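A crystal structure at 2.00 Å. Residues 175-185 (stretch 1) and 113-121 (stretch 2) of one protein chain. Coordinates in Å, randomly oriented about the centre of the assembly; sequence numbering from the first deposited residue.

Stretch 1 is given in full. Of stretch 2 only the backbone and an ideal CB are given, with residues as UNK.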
ATOM      1  N   ILE A 175      -9.331  -3.179 -38.364  1.00 17.18           N
ATOM      2  CA  ILE A 175     -10.711  -2.751 -38.568  1.00 17.81           C
ATOM      3  C   ILE A 175     -11.507  -3.910 -39.182  1.00 17.75           C
ATOM      4  O   ILE A 175     -12.631  -4.186 -38.767  1.00 18.09           O
ATOM      5  CB  ILE A 175     -10.796  -1.520 -39.503  1.00 17.58           C
ATOM      6  CG1 ILE A 175     -10.152  -0.306 -38.828  1.00 19.66           C
ATOM      7  CG2 ILE A 175     -12.254  -1.223 -39.845  1.00 19.01           C
ATOM      8  CD1 ILE A 175     -10.868   0.161 -37.563  1.00 20.03           C
ATOM      9  N   ASN A 176     -10.924  -4.598 -40.160  1.00 17.40           N
ATOM     10  CA  ASN A 176     -11.631  -5.720 -40.774  1.00 18.70           C
ATOM     11  C   ASN A 176     -11.851  -6.852 -39.778  1.00 18.84           C
ATOM     12  O   ASN A 176     -12.839  -7.585 -39.862  1.00 18.39           O
ATOM     13  CB  ASN A 176     -10.889  -6.226 -42.012  1.00 19.40           C
ATOM     14  CG  ASN A 176     -11.256  -5.441 -43.256  1.00 22.59           C
ATOM     15  OD1 ASN A 176     -10.535  -4.537 -43.675  1.00 22.62           O
ATOM     16  ND2 ASN A 176     -12.404  -5.771 -43.839  1.00 24.57           N
ATOM     17  N   TYR A 177     -10.926  -6.990 -38.836  1.00 16.86           N
ATOM     18  CA  TYR A 177     -11.049  -7.993 -37.786  1.00 16.82           C
ATOM     19  C   TYR A 177     -12.320  -7.639 -37.007  1.00 17.33           C
ATOM     20  O   TYR A 177     -13.161  -8.498 -36.737  1.00 17.30           O
ATOM     21  CB  TYR A 177      -9.828  -7.922 -36.858  1.00 16.18           C
ATOM     22  CG  TYR A 177     -10.026  -8.571 -35.501  1.00 16.33           C
ATOM     23  CD1 TYR A 177      -9.808  -9.935 -35.314  1.00 17.43           C
ATOM     24  CD2 TYR A 177     -10.434  -7.811 -34.402  1.00 17.40           C
ATOM     25  CE1 TYR A 177      -9.986 -10.529 -34.065  1.00 15.56           C
ATOM     26  CE2 TYR A 177     -10.617  -8.395 -33.149  1.00 17.41           C
ATOM     27  CZ  TYR A 177     -10.390  -9.751 -32.989  1.00 16.60           C
ATOM     28  OH  TYR A 177     -10.555 -10.326 -31.754  1.00 17.48           O
ATOM     29  N   LEU A 178     -12.455  -6.361 -36.658  1.00 17.68           N
ATOM     30  CA  LEU A 178     -13.620  -5.892 -35.913  1.00 17.55           C
ATOM     31  C   LEU A 178     -14.920  -6.084 -36.697  1.00 19.36           C
ATOM     32  O   LEU A 178     -15.933  -6.493 -36.132  1.00 19.99           O
ATOM     33  CB  LEU A 178     -13.452  -4.415 -35.534  1.00 18.33           C
ATOM     34  CG  LEU A 178     -12.351  -4.079 -34.520  1.00 18.00           C
ATOM     35  CD1 LEU A 178     -12.234  -2.569 -34.363  1.00 19.13           C
ATOM     36  CD2 LEU A 178     -12.667  -4.733 -33.179  1.00 18.75           C
ATOM     37  N   LEU A 179     -14.895  -5.786 -37.995  1.00 20.19           N
ATOM     38  CA  LEU A 179     -16.085  -5.953 -38.830  1.00 20.14           C
ATOM     39  C   LEU A 179     -16.441  -7.431 -38.948  1.00 21.48           C
ATOM     40  O   LEU A 179     -17.613  -7.809 -38.887  1.00 20.53           O
ATOM     41  CB  LEU A 179     -15.843  -5.365 -40.222  1.00 21.90           C
ATOM     42  CG  LEU A 179     -15.605  -3.855 -40.248  1.00 23.18           C
ATOM     43  CD1 LEU A 179     -15.265  -3.413 -41.656  1.00 23.32           C
ATOM     44  CD2 LEU A 179     -16.847  -3.137 -39.737  1.00 23.54           C
ATOM     45  N   GLU A 180     -15.418  -8.261 -39.121  1.00 21.86           N
ATOM     46  CA  GLU A 180     -15.594  -9.709 -39.231  1.00 24.21           C
ATOM     47  C   GLU A 180     -16.298 -10.255 -37.988  1.00 23.56           C
ATOM     48  O   GLU A 180     -17.286 -10.984 -38.088  1.00 22.83           O
ATOM     49  CB  GLU A 180     -14.225 -10.374 -39.405  1.00 26.67           C
ATOM     50  CG  GLU A 180     -14.151 -11.859 -39.058  1.00 31.58           C
ATOM     51  CD  GLU A 180     -15.077 -12.725 -39.894  1.00 33.07           C
ATOM     52  OE1 GLU A 180     -15.451 -12.314 -41.013  1.00 32.33           O
ATOM     53  OE2 GLU A 180     -15.418 -13.835 -39.428  1.00 37.47           O
ATOM     54  N   TYR A 181     -15.792  -9.895 -36.813  1.00 21.61           N
ATOM     55  CA  TYR A 181     -16.399 -10.361 -35.576  1.00 21.45           C
ATOM     56  C   TYR A 181     -17.808  -9.805 -35.368  1.00 21.69           C
ATOM     57  O   TYR A 181     -18.685 -10.510 -34.870  1.00 22.11           O
ATOM     58  CB  TYR A 181     -15.497 -10.023 -34.380  1.00 19.79           C
ATOM     59  CG  TYR A 181     -14.410 -11.057 -34.146  1.00 20.00           C
ATOM     60  CD1 TYR A 181     -14.249 -11.659 -32.898  1.00 21.09           C
ATOM     61  CD2 TYR A 181     -13.575 -11.470 -35.185  1.00 19.52           C
ATOM     62  CE1 TYR A 181     -13.285 -12.652 -32.693  1.00 21.85           C
ATOM     63  CE2 TYR A 181     -12.612 -12.458 -34.991  1.00 20.42           C
ATOM     64  CZ  TYR A 181     -12.472 -13.046 -33.745  1.00 21.47           C
ATOM     65  OH  TYR A 181     -11.528 -14.030 -33.555  1.00 22.36           O
ATOM     66  N   ARG A 182     -18.039  -8.557 -35.761  1.00 22.46           N
ATOM     67  CA  ARG A 182     -19.366  -7.972 -35.597  1.00 24.03           C
ATOM     68  C   ARG A 182     -20.386  -8.731 -36.450  1.00 24.91           C
ATOM     69  O   ARG A 182     -21.547  -8.880 -36.060  1.00 24.96           O
ATOM     70  CB  ARG A 182     -19.356  -6.485 -35.975  1.00 24.84           C
ATOM     71  CG  ARG A 182     -20.649  -5.768 -35.609  1.00 29.82           C
ATOM     72  CD  ARG A 182     -20.473  -4.255 -35.540  1.00 32.70           C
ATOM     73  NE  ARG A 182     -20.176  -3.655 -36.837  1.00 34.07           N
ATOM     74  CZ  ARG A 182     -19.987  -2.352 -37.024  1.00 34.84           C
ATOM     75  NH1 ARG A 182     -20.064  -1.516 -35.996  1.00 34.94           N
ATOM     76  NH2 ARG A 182     -19.727  -1.882 -38.236  1.00 34.01           N
ATOM     77  N   ARG A 183     -19.950  -9.212 -37.609  1.00 25.02           N
ATOM     78  CA  ARG A 183     -20.826  -9.974 -38.498  1.00 27.78           C
ATOM     79  C   ARG A 183     -21.273 -11.275 -37.841  1.00 27.65           C
ATOM     80  O   ARG A 183     -22.340 -11.801 -38.154  1.00 27.92           O
ATOM     81  CB  ARG A 183     -20.107 -10.307 -39.803  1.00 31.75           C
ATOM     82  CG  ARG A 183     -20.165  -9.229 -40.870  1.00 37.79           C
ATOM     83  CD  ARG A 183     -19.297  -9.641 -42.040  1.00 41.50           C
ATOM     84  NE  ARG A 183     -19.529 -11.041 -42.391  1.00 46.95           N
ATOM     85  CZ  ARG A 183     -18.579 -11.872 -42.807  1.00 49.93           C
ATOM     86  NH1 ARG A 183     -17.328 -11.443 -42.926  1.00 51.73           N
ATOM     87  NH2 ARG A 183     -18.875 -13.135 -43.091  1.00 51.03           N
ATOM     88  N   HIS A 184     -20.447 -11.793 -36.936  1.00 26.47           N
ATOM     89  CA  HIS A 184     -20.755 -13.033 -36.233  1.00 26.32           C
ATOM     90  C   HIS A 184     -21.367 -12.762 -34.861  1.00 25.55           C
ATOM     91  O   HIS A 184     -21.371 -13.629 -33.985  1.00 26.95           O
ATOM     92  CB  HIS A 184     -19.487 -13.882 -36.097  1.00 27.91           C
ATOM     93  CG  HIS A 184     -18.975 -14.406 -37.404  1.00 28.69           C
ATOM     94  ND1 HIS A 184     -19.265 -15.673 -37.863  1.00 30.52           N
ATOM     95  CD2 HIS A 184     -18.227 -13.821 -38.368  1.00 29.42           C
ATOM     96  CE1 HIS A 184     -18.717 -15.846 -39.054  1.00 29.46           C
ATOM     97  NE2 HIS A 184     -18.082 -14.736 -39.383  1.00 31.27           N
ATOM     98  N   GLY A 185     -21.881 -11.549 -34.685  1.00 24.29           N
ATOM     99  CA  GLY A 185     -22.508 -11.169 -33.431  1.00 25.05           C
ATOM    100  C   GLY A 185     -21.562 -10.918 -32.269  1.00 25.37           C
ATOM    101  O   GLY A 185     -21.974 -10.979 -31.113  1.00 26.10           O
ATOM    102  N   UNK A 113      -7.782  -9.761 -50.266  1.00 27.93           N
ATOM    103  CA  UNK A 113      -8.144 -11.117 -49.887  1.00 28.88           C
ATOM    104  C   UNK A 113      -7.671 -11.506 -48.493  1.00 27.62           C
ATOM    105  O   UNK A 113      -6.518 -11.884 -48.289  1.00 27.83           O
ATOM    106  CB  UNK A 113      -7.574 -12.102 -50.909  1.00 28.88           C
ATOM    107  N   UNK A 114      -8.587 -11.397 -47.536  1.00 27.00           N
ATOM    108  CA  UNK A 114      -8.308 -11.730 -46.143  1.00 26.20           C
ATOM    109  C   UNK A 114      -8.986 -13.051 -45.808  1.00 26.45           C
ATOM    110  O   UNK A 114      -9.918 -13.469 -46.491  1.00 26.32           O
ATOM    111  CB  UNK A 114      -8.782 -10.620 -45.203  1.00 26.20           C
ATOM    112  N   UNK A 115      -8.520 -13.708 -44.753  1.00 23.93           N
ATOM    113  CA  UNK A 115      -9.121 -14.965 -44.336  1.00 23.71           C
ATOM    114  C   UNK A 115      -9.268 -15.039 -42.824  1.00 23.26           C
ATOM    115  O   UNK A 115      -8.297 -14.880 -42.087  1.00 20.57           O
ATOM    116  CB  UNK A 115      -8.286 -16.144 -44.840  1.00 23.71           C
ATOM    117  N   UNK A 116     -10.495 -15.284 -42.376  1.00 23.50           N
ATOM    118  CA  UNK A 116     -10.799 -15.399 -40.956  1.00 25.25           C
ATOM    119  C   UNK A 116     -11.354 -16.789 -40.664  1.00 26.51           C
ATOM    120  O   UNK A 116     -11.833 -17.053 -39.562  1.00 25.11           O
ATOM    121  CB  UNK A 116     -11.791 -14.318 -40.521  1.00 25.25           C
ATOM    122  N   UNK A 117     -11.290 -17.677 -41.653  1.00 27.92           N
ATOM    123  CA  UNK A 117     -11.819 -19.030 -41.493  1.00 30.26           C
ATOM    124  C   UNK A 117     -11.271 -19.733 -40.253  1.00 29.30           C
ATOM    125  O   UNK A 117     -12.000 -20.440 -39.556  1.00 29.50           O
ATOM    126  CB  UNK A 117     -11.500 -19.862 -42.737  1.00 30.26           C
ATOM    127  N   UNK A 118      -9.991 -19.529 -39.972  1.00 28.92           N
ATOM    128  CA  UNK A 118      -9.369 -20.156 -38.819  1.00 27.23           C
ATOM    129  C   UNK A 118     -10.004 -19.692 -37.507  1.00 26.66           C
ATOM    130  O   UNK A 118     -10.296 -20.508 -36.629  1.00 25.68           O
ATOM    131  CB  UNK A 118      -7.868 -19.858 -38.810  1.00 27.23           C
ATOM    132  N   UNK A 119     -10.220 -18.386 -37.367  1.00 23.50           N
ATOM    133  CA  UNK A 119     -10.848 -17.868 -36.158  1.00 22.87           C
ATOM    134  C   UNK A 119     -12.299 -18.338 -36.089  1.00 22.43           C
ATOM    135  O   UNK A 119     -12.835 -18.571 -35.005  1.00 22.21           O
ATOM    136  CB  UNK A 119     -10.773 -16.340 -36.119  1.00 22.87           C
ATOM    137  N   UNK A 120     -12.935 -18.479 -37.250  1.00 22.08           N
ATOM    138  CA  UNK A 120     -14.330 -18.907 -37.302  1.00 22.18           C
ATOM    139  C   UNK A 120     -14.524 -20.331 -36.795  1.00 22.22           C
ATOM    140  O   UNK A 120     -15.573 -20.671 -36.252  1.00 23.21           O
ATOM    141  CB  UNK A 120     -14.855 -18.797 -38.735  1.00 22.18           C
ATOM    142  N   UNK A 121     -13.505 -21.161 -36.955  1.00 22.17           N
ATOM    143  CA  UNK A 121     -13.606 -22.542 -36.513  1.00 23.80           C
ATOM    144  C   UNK A 121     -13.075 -22.778 -35.102  1.00 23.44           C
ATOM    145  O   UNK A 121     -13.605 -23.610 -34.366  1.00 23.61           O
ATOM    146  CB  UNK A 121     -12.854 -23.444 -37.494  1.00 23.80           C
TER

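Position 113 has an extended backbone, and its ideal CB finds nothing of stretch 1 within 5.5 Å. The contact sets no rule here, and many side chains would do. The residue is Arg113, whose guanidinium is hydrogen-bonded elsewhere in the structure.

At 114 the CA-to-CB bond points toward the helix, but the gap is wide: the nearest CA, that of Asn176, is 8.7 Å from the CA of 114. A side chain of moderate length is needed to cross it, and leucine, methionine or a longer polar chain could do so. Leu114 brings its CD1 to 3.6 Å from Asn176 CB, an apolar touch.

Position 115 is again extended and out of reach, so small or polar residues suit it as well as any. It is Ser115.

The strongest demand comes at 116. Its CB points toward the helix, and the ideal CB lies 3.7 Å from Glu180 CD. Ahead lie the backbone of Asn176 and Tyr177 and the methylenes of Glu180, a surface that favours a flat or broad apolar group; leucine or methionine might serve, an aromatic ring better. Phe116 fills it. Glu180 CG sits over one face of the ring, 3.7 Å from the Phe116 ring centroid and 22° off its normal, a CH-pi contact, while Phe116 CE1 reaches Tyr177 CA at 3.8 Å. Its carbonyl also accepts the helical hydrogen bond from the backbone N of 120.

Position 117 opens the helix with CB pointing away, which leaves the choice to solvent and local structure. Ser117 donates from OG to Ser115 OG at 3.2 Å.

Position 118 is out of reach too, and Arg118 finds hydrogen-bond partners elsewhere in the structure.

At 119 CB points toward stretch 1, and the ideal CB is 3.5 Å from Tyr181 OH. A hydroxyl so close calls for a short acceptor: aspartate, asparagine or serine. Asp119 accepts a hydrogen bond from Tyr181 OH through OD1 at 2.8 Å, at the edge of the tyrosine ring.

At 120 CB points sideways, 4.9 Å from His184 CE1 and 5.0 Å from Glu180 OE2. The carboxylate would recommend a donor such as glutamine or lysine; the imidazole could also suit an acid. Glu120 turns its end inward, placing OE2 3.0 Å from His184 NE2 and 2.8 Å from Glu180 OE2. These like-charged acceptors form no hydrogen bond with each other.

Position 121 is out of reach and undemanding; Ala121 simply continues the helix.

Stretch 2 (113-121) RLSFSRDEA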
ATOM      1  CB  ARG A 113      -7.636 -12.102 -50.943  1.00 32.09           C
ATOM      2  CG  ARG A 113      -8.370 -11.924 -52.276  1.00 37.78           C
ATOM      3  CD  ARG A 113      -8.114 -13.032 -53.293  1.00 43.16           C
ATOM      4  NE  ARG A 113      -6.829 -12.891 -53.968  1.00 46.48           N
ATOM      5  CZ  ARG A 113      -5.668 -13.279 -53.453  1.00 48.84           C
ATOM      6  NH1 ARG A 113      -5.627 -13.838 -52.251  1.00 50.29           N
ATOM      7  NH2 ARG A 113      -4.549 -13.103 -54.143  1.00 50.81           N
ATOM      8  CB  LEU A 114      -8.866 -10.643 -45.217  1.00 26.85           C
ATOM      9  CG  LEU A 114      -8.583  -9.173 -45.537  1.00 28.53           C
ATOM     10  CD1 LEU A 114      -9.184  -8.300 -44.443  1.00 30.16           C
ATOM     11  CD2 LEU A 114      -7.088  -8.937 -45.646  1.00 29.78           C
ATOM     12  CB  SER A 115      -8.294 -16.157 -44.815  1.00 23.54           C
ATOM     13  OG  SER A 115      -8.843 -17.365 -44.308  1.00 23.88           O
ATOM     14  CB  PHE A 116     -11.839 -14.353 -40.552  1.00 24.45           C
ATOM     15  CG  PHE A 116     -11.337 -12.941 -40.607  1.00 23.27           C
ATOM     16  CD1 PHE A 116     -10.554 -12.429 -39.580  1.00 23.69           C
ATOM     17  CD2 PHE A 116     -11.647 -12.122 -41.687  1.00 22.99           C
ATOM     18  CE1 PHE A 116     -10.087 -11.117 -39.626  1.00 22.85           C
ATOM     19  CE2 PHE A 116     -11.182 -10.808 -41.742  1.00 22.38           C
ATOM     20  CZ  PHE A 116     -10.401 -10.306 -40.709  1.00 21.31           C
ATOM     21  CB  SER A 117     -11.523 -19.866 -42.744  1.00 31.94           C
ATOM     22  OG  SER A 117     -10.129 -19.986 -42.965  1.00 36.44           O
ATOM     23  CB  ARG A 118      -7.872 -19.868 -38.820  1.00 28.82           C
ATOM     24  CG  ARG A 118      -7.117 -20.622 -37.762  1.00 28.89           C
ATOM     25  CD  ARG A 118      -5.713 -20.937 -38.229  1.00 28.90           C
ATOM     26  NE  ARG A 118      -4.905 -21.490 -37.149  1.00 26.32           N
ATOM     27  CZ  ARG A 118      -3.680 -21.976 -37.310  1.00 25.32           C
ATOM     28  NH1 ARG A 118      -3.124 -21.987 -38.516  1.00 24.77           N
ATOM     29  NH2 ARG A 118      -3.005 -22.432 -36.264  1.00 23.78           N
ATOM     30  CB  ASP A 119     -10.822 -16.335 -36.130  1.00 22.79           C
ATOM     31  CG  ASP A 119      -9.451 -15.772 -35.792  1.00 24.13           C
ATOM     32  OD1 ASP A 119      -9.388 -14.614 -35.329  1.00 23.48           O
ATOM     33  OD2 ASP A 119      -8.438 -16.475 -35.992  1.00 25.49           O
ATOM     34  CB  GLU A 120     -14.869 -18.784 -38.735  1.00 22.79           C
ATOM     35  CG  GLU A 120     -14.725 -17.381 -39.305  1.00 24.79           C
ATOM     36  CD  GLU A 120     -15.351 -17.216 -40.678  1.00 27.96           C
ATOM     37  OE1 GLU A 120     -15.236 -18.143 -41.504  1.00 28.56           O
ATOM     38  OE2 GLU A 120     -15.942 -16.146 -40.932  1.00 29.90           O
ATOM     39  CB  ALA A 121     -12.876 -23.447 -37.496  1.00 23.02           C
TER
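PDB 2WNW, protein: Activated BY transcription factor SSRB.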